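Local coordinates for Serine/threonine-protein kinase-like protein ACR4 (Arabidopsis thaliana, PDB 7A0J), which acts as a plant receptor kinase that, paired with the CLE40 peptide, controls formative cell divisions in root meristems, its extracellular beta-propeller domain being the part described here, at residues S10-C19 with V30-I38; T52-L61 with Y91-L101. One frame throughout, in Å; residues are numbered along the deposited sequence.

In the fold
Contacts 1 and 2 show the two levels at which a beta propeller is held together, within a blade and between neighbouring blades, in the seven-repeat ectodomain of this receptor. Contact 1 lies inside the first repeat, joining strands 17-21 and 29-33 of a single sheet and the helix 36-41 that follows. That helix leads on to strand 48-53, where contact 2 opens; there the sheet of the second repeat packs on the sheet of strands 91-96 and 100-105. Their centres are about 13 Å apart, contact 2 being the nearer to the middle of the chain. The Y11 hydroxyl hydrogen-bonds to the D98 carboxylate, tying contact 1 to contact 2.

Contact 1. Residues S10-C19 with V30-I38; sequences SYGEGGSVFC and VCYGSNSAI
F18 and Y32 form the hydrogen-bonded pair of an antiparallel hairpin in the first blade of the propeller, where strand 17-21 lies between strands 7-10 and 29-33. Their two backbone bonds, F18 N to Y32 O and Y32 N to F18 O, are both 2.8 Å and almost straight. Beyond the regular ladder, S34 grips S16 twice: S34 N donates to S16 O, and S34 OG accepts from S16 N at 3.0 Å. With chi1 at 53°, OG sits between its own backbone N and carbonyl carbon, which turns it back to residues 10-19. G33 CA lies close to S16 O and G15 CA close to S34 OG; at both glycines a side chain would clash with the opposite segment.

The covalent element is the disulfide C19-C31, which spans a non-hydrogen-bonded pair whose CA atoms are 4.1 Å apart. On the apolar side V17 is wedged by both branches: CG1 reaches CG2 of I38 at 3.7 Å, while CG2 presses on CB of N35 at 3.5 Å, the V17 and N35 side chains crossing at about a right angle. The I38 chain extends past V17 until its CD1 touches CB of S10, whose hydroxyl, in one of two conformers, probably bonds to F57 O in the next blade.

N35 is the N-cap of helix 36-41. Its CG lies anti to the backbone N (chi1 -170°), turning the amide back over the first turn, where OD1 accepts from I38 N (3.2 Å) above the carbonyl plane, while CB and CG rest against G14 O. A leucine here would probably leave the helix start without its cap and the bridging water without its donor. That water accepts from N35 ND2 at 2.6 Å and lies within bonding distance of G15 O and Y11 O.

Contact 2. Residues T52-L61 with Y91-L101; sequences TGGDGFMCGL and YLEVSAGDYHL
T52 meets A96 where the contact is tightest, its OG1 accepting a hydrogen bond from A96 N at 2.8 Å. The first torsion sets this up: with OG1 anti to the threonine's own backbone N (chi1 -176°), the hydroxyl is presented to the facing strand and CG2 is turned to V94, meeting its CG2 at 3.7 Å. The same T52 methyl lies near CD1 of L101, close to C59, a cysteine tied by a disulfide to C70. Alongside, the ring of F57 uses its far end. CE2 touches CB of A96 at 3.8 Å, CE1 comes within 3.3 Å of D98 O, and H100 O lies at the ring edge near its plane, while one face rests on CA of G54 in its own hairpin. L61 extends the apolar layer, its CB near CG2 of V94 and its CD1 against CB of Y91, whose side chain it crosses nearly at a right angle; its CD2 lies against the carbonyl oxygen of L92.

This is the face-to-face packing of successive propeller blades. Strands 57-61 and 93-96 run antiparallel at 169°, yet their axes come no closer than 6.9 Å, too far for a backbone ladder, and side chains fill the interval.

Toward the turns the packing gives way to polar contacts. D55 N still donates to D98 O at 2.9 Å, in the carbonyl plane and on a lone pair, while the D98 carboxylate turns to Y11 and S147. Further out, the partly exposed D55 and Y99 lie side by side and point the same way, carboxylate and ring 28° apart. Their polar ends share a water, which donates to D55 OD2 and sits 3.3 Å from Y99 OH.

Contact 1. Residues S10-C19 with V30-I38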
ATOM      1  N   SER A  10       0.019  -7.162   6.636  1.00 30.21           N
ATOM      2  CA  SER A  10       0.002  -8.517   6.027  0.59 30.68           C
ATOM      3  C   SER A  10      -1.222  -9.277   6.547  1.00 31.96           C
ATOM      4  O   SER A  10      -1.649  -8.988   7.684  1.00 31.89           O
ATOM      5  CB  SER A  10       1.280  -9.256   6.310  0.59 30.04           C
ATOM      6  OG  SER A  10       2.385  -8.585   5.720  0.59 29.30           O
ATOM      7  N   TYR A  11      -1.752 -10.194   5.737  1.00 33.30           N
ATOM      8  CA  TYR A  11      -3.042 -10.893   5.973  1.00 35.47           C
ATOM      9  C   TYR A  11      -2.979 -12.305   5.380  1.00 37.02           C
ATOM     10  O   TYR A  11      -1.927 -12.672   4.821  1.00 35.84           O
ATOM     11  CB  TYR A  11      -4.182 -10.069   5.366  1.00 36.53           C
ATOM     12  CG  TYR A  11      -3.898  -9.563   3.975  1.00 36.32           C
ATOM     13  CD1 TYR A  11      -3.248  -8.356   3.772  1.00 35.10           C
ATOM     14  CD2 TYR A  11      -4.247 -10.306   2.858  1.00 37.81           C
ATOM     15  CE1 TYR A  11      -2.967  -7.892   2.497  1.00 35.12           C
ATOM     16  CE2 TYR A  11      -3.975  -9.856   1.576  1.00 37.94           C
ATOM     17  CZ  TYR A  11      -3.333  -8.644   1.394  1.00 36.63           C
ATOM     18  OH  TYR A  11      -3.058  -8.193   0.137  1.00 37.06           O
ATOM     19  N   GLY A  12      -4.071 -13.065   5.520  1.00 39.80           N
ATOM     20  CA  GLY A  12      -4.214 -14.437   4.995  1.00 42.31           C
ATOM     21  C   GLY A  12      -4.221 -15.476   6.103  1.00 43.76           C
ATOM     22  O   GLY A  12      -4.239 -15.083   7.288  1.00 43.26           O
ATOM     23  N   GLU A  13      -4.199 -16.757   5.725  1.00 46.23           N
ATOM     24  CA  GLU A  13      -4.342 -17.925   6.638  1.00 48.16           C
ATOM     25  C   GLU A  13      -3.147 -18.007   7.597  1.00 46.19           C
ATOM     26  O   GLU A  13      -3.320 -18.576   8.692  1.00 47.28           O
ATOM     27  CB  GLU A  13      -4.480 -19.217   5.829  1.00 51.34           C
ATOM     28  CG  GLU A  13      -5.791 -19.313   5.070  1.00 54.49           C
ATOM     29  CD  GLU A  13      -6.031 -20.654   4.397  1.00 58.33           C
ATOM     30  OE1 GLU A  13      -5.074 -21.199   3.814  1.00 58.70           O
ATOM     31  OE2 GLU A  13      -7.174 -21.152   4.464  1.00 61.97           O
ATOM     32  N   GLY A  14      -1.989 -17.466   7.200  1.00 43.70           N
ATOM     33  CA  GLY A  14      -0.767 -17.396   8.026  1.00 41.95           C
ATOM     34  C   GLY A  14      -0.931 -16.484   9.234  1.00 40.84           C
ATOM     35  O   GLY A  14      -0.151 -16.640  10.191  1.00 40.44           O
ATOM     36  N   GLY A  15      -1.894 -15.556   9.192  1.00 40.62           N
ATOM     37  CA  GLY A  15      -2.192 -14.609  10.285  1.00 40.16           C
ATOM     38  C   GLY A  15      -2.185 -13.165   9.810  1.00 38.92           C
ATOM     39  O   GLY A  15      -1.926 -12.928   8.614  1.00 38.03           O
ATOM     40  N   SER A  16      -2.462 -12.232  10.723  1.00 39.00           N
ATOM     41  CA  SER A  16      -2.563 -10.770  10.474  1.00 38.42           C
ATOM     42  C   SER A  16      -1.383 -10.066  11.146  1.00 37.44           C
ATOM     43  O   SER A  16      -1.168 -10.314  12.350  1.00 39.00           O
ATOM     44  CB  SER A  16      -3.867 -10.235  10.991  1.00 39.83           C
ATOM     45  OG  SER A  16      -4.035 -10.574  12.359  1.00 41.01           O
ATOM     46  N   VAL A  17      -0.653  -9.228  10.407  1.00 35.62           N
ATOM     47  CA  VAL A  17       0.518  -8.472  10.941  1.00 34.67           C
ATOM     48  C   VAL A  17       0.433  -7.013  10.483  1.00 34.24           C
ATOM     49  O   VAL A  17       0.115  -6.766   9.305  1.00 33.50           O
ATOM     50  CB  VAL A  17       1.853  -9.121  10.531  1.00 33.97           C
ATOM     51  CG1 VAL A  17       3.049  -8.313  11.009  1.00 33.78           C
ATOM     52  CG2 VAL A  17       1.952 -10.552  11.034  1.00 34.78           C
ATOM     53  N   PHE A  18       0.716  -6.096  11.409  1.00 34.40           N
ATOM     54  CA  PHE A  18       0.951  -4.653  11.163  1.00 34.33           C
ATOM     55  C   PHE A  18       2.443  -4.386  11.365  1.00 33.81           C
ATOM     56  O   PHE A  18       2.985  -4.796  12.413  1.00 34.00           O
ATOM     57  CB  PHE A  18       0.083  -3.812  12.102  1.00 35.84           C
ATOM     58  CG  PHE A  18       0.369  -2.332  12.096  1.00 36.59           C
ATOM     59  CD1 PHE A  18       1.396  -1.803  12.865  1.00 37.25           C
ATOM     60  CD2 PHE A  18      -0.400  -1.463  11.338  1.00 37.08           C
ATOM     61  CE1 PHE A  18       1.653  -0.440  12.864  1.00 38.26           C
ATOM     62  CE2 PHE A  18      -0.142  -0.101  11.338  1.00 38.00           C
ATOM     63  CZ  PHE A  18       0.885   0.408  12.102  1.00 38.54           C
ATOM     64  N   CYS A  19       3.090  -3.754  10.384  1.00 33.03           N
ATOM     65  CA  CYS A  19       4.494  -3.276  10.478  1.00 33.33           C
ATOM     66  C   CYS A  19       4.524  -1.765  10.230  1.00 33.78           C
ATOM     67  O   CYS A  19       3.757  -1.289   9.371  1.00 33.70           O
ATOM     68  CB  CYS A  19       5.404  -4.004   9.496  1.00 32.49           C
ATOM     69  SG  CYS A  19       5.417  -5.801   9.732  1.00 32.52           S
ATOM     70  N   VAL A  30       9.193  -2.208  13.043  1.00 36.43           N
ATOM     71  CA  VAL A  30       8.604  -2.996  14.165  1.00 36.94           C
ATOM     72  C   VAL A  30       7.301  -3.608  13.642  1.00 35.53           C
ATOM     73  O   VAL A  30       6.546  -2.882  12.962  1.00 34.71           O
ATOM     74  CB  VAL A  30       8.369  -2.121  15.413  1.00 39.37           C
ATOM     75  CG1 VAL A  30       7.646  -2.879  16.516  1.00 40.23           C
ATOM     76  CG2 VAL A  30       9.670  -1.532  15.938  1.00 41.44           C
ATOM     77  N   CYS A  31       7.072  -4.894  13.918  1.00 35.16           N
ATOM     78  CA  CYS A  31       5.869  -5.650  13.479  1.00 34.28           C
ATOM     79  C   CYS A  31       5.139  -6.220  14.697  1.00 35.17           C
ATOM     80  O   CYS A  31       5.807  -6.525  15.705  1.00 36.36           O
ATOM     81  CB  CYS A  31       6.234  -6.767  12.506  1.00 33.41           C
ATOM     82  SG  CYS A  31       6.992  -6.168  10.974  1.00 33.27           S
ATOM     83  N   TYR A  32       3.814  -6.329  14.596  1.00 35.03           N
ATOM     84  CA  TYR A  32       2.913  -6.956  15.597  1.00 36.37           C
ATOM     85  C   TYR A  32       1.872  -7.803  14.860  1.00 35.33           C
ATOM     86  O   TYR A  32       1.288  -7.289  13.892  1.00 34.48           O
ATOM     87  CB  TYR A  32       2.198  -5.897  16.439  1.00 38.35           C
ATOM     88  CG  TYR A  32       3.094  -4.899  17.123  1.00 39.98           C
ATOM     89  CD1 TYR A  32       3.770  -5.227  18.286  1.00 41.81           C
ATOM     90  CD2 TYR A  32       3.258  -3.619  16.617  1.00 40.32           C
ATOM     91  CE1 TYR A  32       4.589  -4.312  18.928  1.00 43.82           C
ATOM     92  CE2 TYR A  32       4.070  -2.690  17.248  1.00 42.08           C
ATOM     93  CZ  TYR A  32       4.739  -3.039  18.408  1.00 44.09           C
ATOM     94  OH  TYR A  32       5.543  -2.134  19.040  1.00 47.11           O
ATOM     95  N   GLY A  33       1.640  -9.041  15.307  1.00 35.66           N
ATOM     96  CA  GLY A  33       0.556  -9.886  14.775  1.00 35.91           C
ATOM     97  C   GLY A  33       0.857 -11.373  14.834  1.00 36.22           C
ATOM     98  O   GLY A  33       1.938 -11.757  15.320  1.00 36.36           O
ATOM     99  N   SER A  34      -0.068 -12.174  14.297  1.00 36.75           N
ATOM    100  CA  SER A  34      -0.184 -13.639  14.516  1.00 37.96           C
ATOM    101  C   SER A  34       0.599 -14.441  13.466  1.00 37.00           C
ATOM    102  O   SER A  34       0.685 -15.663  13.642  1.00 38.37           O
ATOM    103  CB  SER A  34      -1.638 -14.041  14.543  1.00 39.54           C
ATOM    104  OG  SER A  34      -2.312 -13.580  13.382  1.00 38.78           O
ATOM    105  N   ASN A  35       1.141 -13.805  12.420  1.00 35.58           N
ATOM    106  CA  ASN A  35       2.010 -14.489  11.419  1.00 35.16           C
ATOM    107  C   ASN A  35       3.443 -14.511  11.962  1.00 34.57           C
ATOM    108  O   ASN A  35       4.146 -13.487  11.840  1.00 33.27           O
ATOM    109  CB  ASN A  35       1.928 -13.863  10.022  1.00 34.32           C
ATOM    110  CG  ASN A  35       2.610 -14.706   8.961  1.00 34.52           C
ATOM    111  OD1 ASN A  35       3.679 -15.261   9.197  1.00 34.78           O
ATOM    112  ND2 ASN A  35       2.009 -14.804   7.787  1.00 34.78           N
ATOM    113  N   SER A  36       3.848 -15.645  12.541  1.00 35.51           N
ATOM    114  CA  SER A  36       5.152 -15.845  13.225  1.00 35.78           C
ATOM    115  C   SER A  36       6.307 -15.744  12.222  1.00 34.63           C
ATOM    116  O   SER A  36       7.377 -15.246  12.613  1.00 34.78           O
ATOM    117  CB  SER A  36       5.173 -17.157  13.964  1.00 37.74           C
ATOM    118  OG  SER A  36       4.194 -17.157  14.991  1.00 39.08           O
ATOM    119  N   ALA A  37       6.102 -16.194  10.980  1.00 33.97           N
ATOM    120  CA  ALA A  37       7.092 -16.082   9.885  1.00 33.21           C
ATOM    121  C   ALA A  37       7.486 -14.610   9.723  1.00 31.51           C
ATOM    122  O   ALA A  37       8.698 -14.321   9.697  1.00 31.18           O
ATOM    123  CB  ALA A  37       6.544 -16.661   8.603  1.00 33.66           C
ATOM    124  N   ILE A  38       6.496 -13.715   9.655  1.00 30.68           N
ATOM    125  CA  ILE A  38       6.719 -12.249   9.485  1.00 29.70           C
ATOM    126  C   ILE A  38       7.291 -11.683  10.791  1.00 29.71           C
ATOM    127  O   ILE A  38       8.328 -10.999  10.725  1.00 29.24           O
ATOM    128  CB  ILE A  38       5.427 -11.530   9.044  1.00 29.34           C
ATOM    129  CG1 ILE A  38       4.924 -12.058   7.698  1.00 29.45           C
ATOM    130  CG2 ILE A  38       5.630 -10.021   9.008  1.00 28.85           C
ATOM    131  CD1 ILE A  38       3.586 -11.502   7.280  1.00 29.48           C
TER
HETATM  132  O   HOH W   1      -0.138 -13.551   6.886  1.00 44.91           O

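Contact 2. Residues T52-L61 with Y91-L101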
ATOM      1  N   THR A  52       5.028  -2.264   2.472  1.00 30.68           N
ATOM      2  CA  THR A  52       3.804  -2.746   1.777  1.00 30.77           C
ATOM      3  C   THR A  52       3.662  -4.250   2.036  1.00 30.52           C
ATOM      4  O   THR A  52       4.673  -4.967   1.908  1.00 30.45           O
ATOM      5  CB  THR A  52       3.846  -2.387   0.285  1.00 31.75           C
ATOM      6  OG1 THR A  52       2.607  -2.781  -0.304  1.00 32.48           O
ATOM      7  CG2 THR A  52       4.996  -3.032  -0.458  1.00 31.85           C
ATOM      8  N   GLY A  53       2.455  -4.697   2.399  1.00 30.63           N
ATOM      9  CA  GLY A  53       2.180  -6.082   2.827  1.00 30.40           C
ATOM     10  C   GLY A  53       1.208  -6.785   1.898  1.00 31.26           C
ATOM     11  O   GLY A  53       0.390  -6.099   1.249  1.00 32.09           O
ATOM     12  N   GLY A  54       1.298  -8.115   1.840  1.00 31.42           N
ATOM     13  CA  GLY A  54       0.394  -8.982   1.061  1.00 33.09           C
ATOM     14  C   GLY A  54      -0.027 -10.194   1.865  1.00 33.44           C
ATOM     15  O   GLY A  54       0.024 -10.120   3.109  1.00 32.59           O
ATOM     16  N   ASP A  55      -0.418 -11.271   1.181  1.00 35.14           N
ATOM     17  CA  ASP A  55      -0.840 -12.549   1.809  1.00 36.18           C
ATOM     18  C   ASP A  55       0.411 -13.353   2.186  1.00 35.55           C
ATOM     19  O   ASP A  55       1.048 -13.915   1.275  1.00 35.93           O
ATOM     20  CB  ASP A  55      -1.773 -13.340   0.886  1.00 38.90           C
ATOM     21  CG  ASP A  55      -2.468 -14.500   1.578  1.00 40.46           C
ATOM     22  OD1 ASP A  55      -1.848 -15.104   2.475  1.00 39.89           O
ATOM     23  OD2 ASP A  55      -3.625 -14.783   1.220  1.00 42.80           O
ATOM     24  N   GLY A  56       0.743 -13.386   3.481  1.00 34.66           N
ATOM     25  CA  GLY A  56       1.812 -14.227   4.054  1.00 34.38           C
ATOM     26  C   GLY A  56       3.170 -13.543   4.068  1.00 33.15           C
ATOM     27  O   GLY A  56       4.139 -14.189   4.509  1.00 33.16           O
ATOM     28  N   PHE A  57       3.269 -12.287   3.620  1.00 32.32           N
ATOM     29  CA  PHE A  57       4.570 -11.578   3.499  1.00 31.81           C
ATOM     30  C   PHE A  57       4.408 -10.073   3.732  1.00 31.02           C
ATOM     31  O   PHE A  57       3.358  -9.498   3.391  1.00 31.27           O
ATOM     32  CB  PHE A  57       5.202 -11.855   2.133  1.00 32.61           C
ATOM     33  CG  PHE A  57       4.438 -11.294   0.963  1.00 33.68           C
ATOM     34  CD1 PHE A  57       3.471 -12.045   0.314  1.00 35.27           C
ATOM     35  CD2 PHE A  57       4.689 -10.010   0.506  1.00 33.57           C
ATOM     36  CE1 PHE A  57       2.770 -11.523  -0.760  1.00 36.29           C
ATOM     37  CE2 PHE A  57       3.986  -9.486  -0.568  1.00 34.48           C
ATOM     38  CZ  PHE A  57       3.029 -10.245  -1.201  1.00 35.83           C
ATOM     39  N   MET A  58       5.445  -9.473   4.320  1.00 30.39           N
ATOM     40  CA  MET A  58       5.666  -8.009   4.422  1.00 30.53           C
ATOM     41  C   MET A  58       6.876  -7.666   3.546  1.00 30.88           C
ATOM     42  O   MET A  58       7.836  -8.465   3.545  1.00 30.81           O
ATOM     43  CB  MET A  58       5.940  -7.609   5.878  1.00 30.39           C
ATOM     44  CG  MET A  58       6.218  -6.132   6.085  1.00 30.66           C
ATOM     45  SD  MET A  58       4.898  -5.048   5.485  1.00 31.20           S
ATOM     46  CE  MET A  58       3.523  -5.537   6.527  1.00 30.94           C
ATOM     47  N   CYS A  59       6.808  -6.563   2.793  1.00 31.29           N
ATOM     48  CA  CYS A  59       7.958  -6.057   1.993  0.74 32.12           C
ATOM     49  C   CYS A  59       8.235  -4.596   2.351  1.00 32.23           C
ATOM     50  O   CYS A  59       7.321  -3.919   2.858  1.00 32.27           O
ATOM     51  CB  CYS A  59       7.744  -6.180   0.488  0.74 33.19           C
ATOM     52  SG  CYS A  59       7.258  -7.836  -0.064  0.74 34.19           S
ATOM     53  N   GLY A  60       9.471  -4.167   2.107  1.00 32.85           N
ATOM     54  CA  GLY A  60       9.928  -2.783   2.311  1.00 33.40           C
ATOM     55  C   GLY A  60      10.925  -2.378   1.243  1.00 34.26           C
ATOM     56  O   GLY A  60      11.560  -3.276   0.653  1.00 34.44           O
ATOM     57  N   LEU A  61      11.033  -1.075   0.982  1.00 34.97           N
ATOM     58  CA  LEU A  61      12.109  -0.487   0.144  1.00 36.46           C
ATOM     59  C   LEU A  61      13.298  -0.178   1.058  1.00 37.34           C
ATOM     60  O   LEU A  61      13.146   0.688   1.941  1.00 37.70           O
ATOM     61  CB  LEU A  61      11.578   0.772  -0.549  1.00 37.47           C
ATOM     62  CG  LEU A  61      12.549   1.466  -1.503  1.00 39.48           C
ATOM     63  CD1 LEU A  61      13.099   0.490  -2.533  1.00 39.75           C
ATOM     64  CD2 LEU A  61      11.876   2.644  -2.190  1.00 40.65           C
ATOM     65  N   TYR A  91      15.159   1.241  -6.851  1.00 47.20           N
ATOM     66  CA  TYR A  91      13.688   1.416  -6.958  1.00 46.21           C
ATOM     67  C   TYR A  91      13.259   2.625  -6.121  1.00 46.46           C
ATOM     68  O   TYR A  91      13.886   2.894  -5.076  1.00 46.46           O
ATOM     69  CB  TYR A  91      12.980   0.122  -6.544  1.00 44.21           C
ATOM     70  CG  TYR A  91      13.207  -1.020  -7.501  1.00 44.41           C
ATOM     71  CD1 TYR A  91      14.353  -1.796  -7.432  1.00 44.54           C
ATOM     72  CD2 TYR A  91      12.292  -1.306  -8.504  1.00 44.76           C
ATOM     73  CE1 TYR A  91      14.579  -2.834  -8.323  1.00 44.88           C
ATOM     74  CE2 TYR A  91      12.501  -2.340  -9.401  1.00 45.24           C
ATOM     75  CZ  TYR A  91      13.649  -3.108  -9.311  1.00 45.29           C
ATOM     76  OH  TYR A  91      13.865  -4.131 -10.189  1.00 46.10           O
ATOM     77  N   LEU A  92      12.230   3.338  -6.589  1.00 46.90           N
ATOM     78  CA  LEU A  92      11.665   4.549  -5.932  1.00 47.56           C
ATOM     79  C   LEU A  92      10.511   4.142  -5.009  1.00 45.36           C
ATOM     80  O   LEU A  92      10.364   4.769  -3.942  1.00 45.26           O
ATOM     81  CB  LEU A  92      11.183   5.525  -7.011  1.00 49.79           C
ATOM     82  CG  LEU A  92      12.255   6.025  -7.977  1.00 52.45           C
ATOM     83  CD1 LEU A  92      11.637   6.870  -9.082  1.00 54.73           C
ATOM     84  CD2 LEU A  92      13.327   6.814  -7.241  1.00 54.16           C
ATOM     85  N   GLU A  93       9.719   3.146  -5.420  1.00 43.91           N
ATOM     86  CA  GLU A  93       8.505   2.679  -4.697  1.00 42.30           C
ATOM     87  C   GLU A  93       8.357   1.162  -4.840  1.00 40.84           C
ATOM     88  O   GLU A  93       8.898   0.596  -5.807  1.00 41.29           O
ATOM     89  CB  GLU A  93       7.247   3.349  -5.251  1.00 43.06           C
ATOM     90  CG  GLU A  93       7.267   4.864  -5.165  1.00 44.85           C
ATOM     91  CD  GLU A  93       5.983   5.532  -5.624  1.00 45.76           C
ATOM     92  OE1 GLU A  93       4.915   4.892  -5.530  1.00 44.70           O
ATOM     93  OE2 GLU A  93       6.054   6.690  -6.079  1.00 47.82           O
ATOM     94  N   VAL A  94       7.639   0.549  -3.897  1.00 39.61           N
ATOM     95  CA  VAL A  94       7.175  -0.868  -3.954  1.00 38.71           C
ATOM     96  C   VAL A  94       5.703  -0.891  -3.534  1.00 38.05           C
ATOM     97  O   VAL A  94       5.340  -0.139  -2.612  1.00 37.88           O
ATOM     98  CB  VAL A  94       8.038  -1.795  -3.073  1.00 38.22           C
ATOM     99  CG1 VAL A  94       9.447  -1.940  -3.629  1.00 38.92           C
ATOM    100  CG2 VAL A  94       8.084  -1.342  -1.621  1.00 37.97           C
ATOM    101  N   SER A  95       4.889  -1.707  -4.207  1.00 38.02           N
ATOM    102  CA  SER A  95       3.466  -1.960  -3.865  1.00 37.73           C
ATOM    103  C   SER A  95       3.197  -3.467  -3.932  1.00 37.59           C
ATOM    104  O   SER A  95       3.505  -4.074  -4.976  1.00 38.55           O
ATOM    105  CB  SER A  95       2.539  -1.190  -4.770  1.00 38.79           C
ATOM    106  OG  SER A  95       2.730  -1.563  -6.124  1.00 40.07           O
ATOM    107  N   ALA A  96       2.658  -4.033  -2.849  1.00 36.81           N
ATOM    108  CA  ALA A  96       2.367  -5.475  -2.692  1.00 37.26           C
ATOM    109  C   ALA A  96       0.856  -5.703  -2.783  1.00 38.16           C
ATOM    110  O   ALA A  96       0.114  -5.071  -2.006  1.00 37.59           O
ATOM    111  CB  ALA A  96       2.917  -5.971  -1.378  1.00 36.52           C
ATOM    112  N   GLY A  97       0.428  -6.556  -3.718  1.00 39.73           N
ATOM    113  CA  GLY A  97      -0.939  -7.100  -3.787  1.00 41.62           C
ATOM    114  C   GLY A  97      -1.079  -8.297  -2.866  1.00 42.51           C
ATOM    115  O   GLY A  97      -0.336  -8.363  -1.869  1.00 41.40           O
ATOM    116  N   ASP A  98      -1.989  -9.219  -3.185  1.00 44.95           N
ATOM    117  CA  ASP A  98      -2.194 -10.476  -2.418  1.00 46.63           C
ATOM    118  C   ASP A  98      -0.991 -11.399  -2.644  1.00 47.12           C
ATOM    119  O   ASP A  98      -0.391 -11.838  -1.643  1.00 46.42           O
ATOM    120  CB  ASP A  98      -3.508 -11.161  -2.809  1.00 49.55           C
ATOM    121  CG  ASP A  98      -4.754 -10.385  -2.411  1.00 49.63           C
ATOM    122  OD1 ASP A  98      -4.636  -9.464  -1.577  1.00 47.39           O
ATOM    123  OD2 ASP A  98      -5.834 -10.712  -2.937  1.00 52.18           O
ATOM    124  N   TYR A  99      -0.651 -11.660  -3.911  1.00 48.50           N
ATOM    125  CA  TYR A  99       0.329 -12.694  -4.339  1.00 49.83           C
ATOM    126  C   TYR A  99       1.325 -12.115  -5.351  1.00 48.76           C
ATOM    127  O   TYR A  99       1.882 -12.895  -6.144  1.00 50.18           O
ATOM    128  CB  TYR A  99      -0.404 -13.895  -4.946  1.00 53.59           C
ATOM    129  CG  TYR A  99      -1.607 -14.358  -4.164  1.00 55.71           C
ATOM    130  CD1 TYR A  99      -1.466 -14.918  -2.904  1.00 55.94           C
ATOM    131  CD2 TYR A  99      -2.887 -14.242  -4.682  1.00 57.93           C
ATOM    132  CE1 TYR A  99      -2.565 -15.350  -2.179  1.00 58.08           C
ATOM    133  CE2 TYR A  99      -3.997 -14.666  -3.968  1.00 60.00           C
ATOM    134  CZ  TYR A  99      -3.836 -15.223  -2.711  1.00 60.06           C
ATOM    135  OH  TYR A  99      -4.920 -15.645  -1.998  1.00 62.60           O
ATOM    136  N   HIS A 100       1.560 -10.800  -5.322  1.00 46.84           N
ATOM    137  CA  HIS A 100       2.502 -10.114  -6.246  1.00 46.27           C
ATOM    138  C   HIS A 100       3.101  -8.874  -5.575  1.00 44.18           C
ATOM    139  O   HIS A 100       2.461  -8.308  -4.669  1.00 42.94           O
ATOM    140  CB  HIS A 100       1.809  -9.781  -7.580  1.00 47.95           C
ATOM    141  CG  HIS A 100       1.173  -8.431  -7.616  1.00 47.06           C
ATOM    142  ND1 HIS A 100      -0.152  -8.226  -7.286  1.00 47.80           N
ATOM    143  CD2 HIS A 100       1.677  -7.219  -7.928  1.00 45.93           C
ATOM    144  CE1 HIS A 100      -0.437  -6.945  -7.401  1.00 47.00           C
ATOM    145  NE2 HIS A 100       0.669  -6.304  -7.787  1.00 45.91           N
ATOM    146  N   LEU A 101       4.294  -8.485  -6.029  1.00 44.12           N
ATOM    147  CA  LEU A 101       4.995  -7.232  -5.649  1.00 43.08           C
ATOM    148  C   LEU A 101       5.435  -6.517  -6.931  1.00 43.94           C
ATOM    149  O   LEU A 101       5.962  -7.202  -7.824  1.00 44.91           O
ATOM    150  CB  LEU A 101       6.200  -7.588  -4.773  1.00 42.31           C
ATOM    151  CG  LEU A 101       7.100  -6.416  -4.387  1.00 41.41           C
ATOM    152  CD1 LEU A 101       6.370  -5.464  -3.454  1.00 40.81           C
ATOM    153  CD2 LEU A 101       8.386  -6.913  -3.744  1.00 41.23           C
TER
HETATM  154  O   HOH W   2      -5.533 -13.068  -0.105  1.00 44.08           O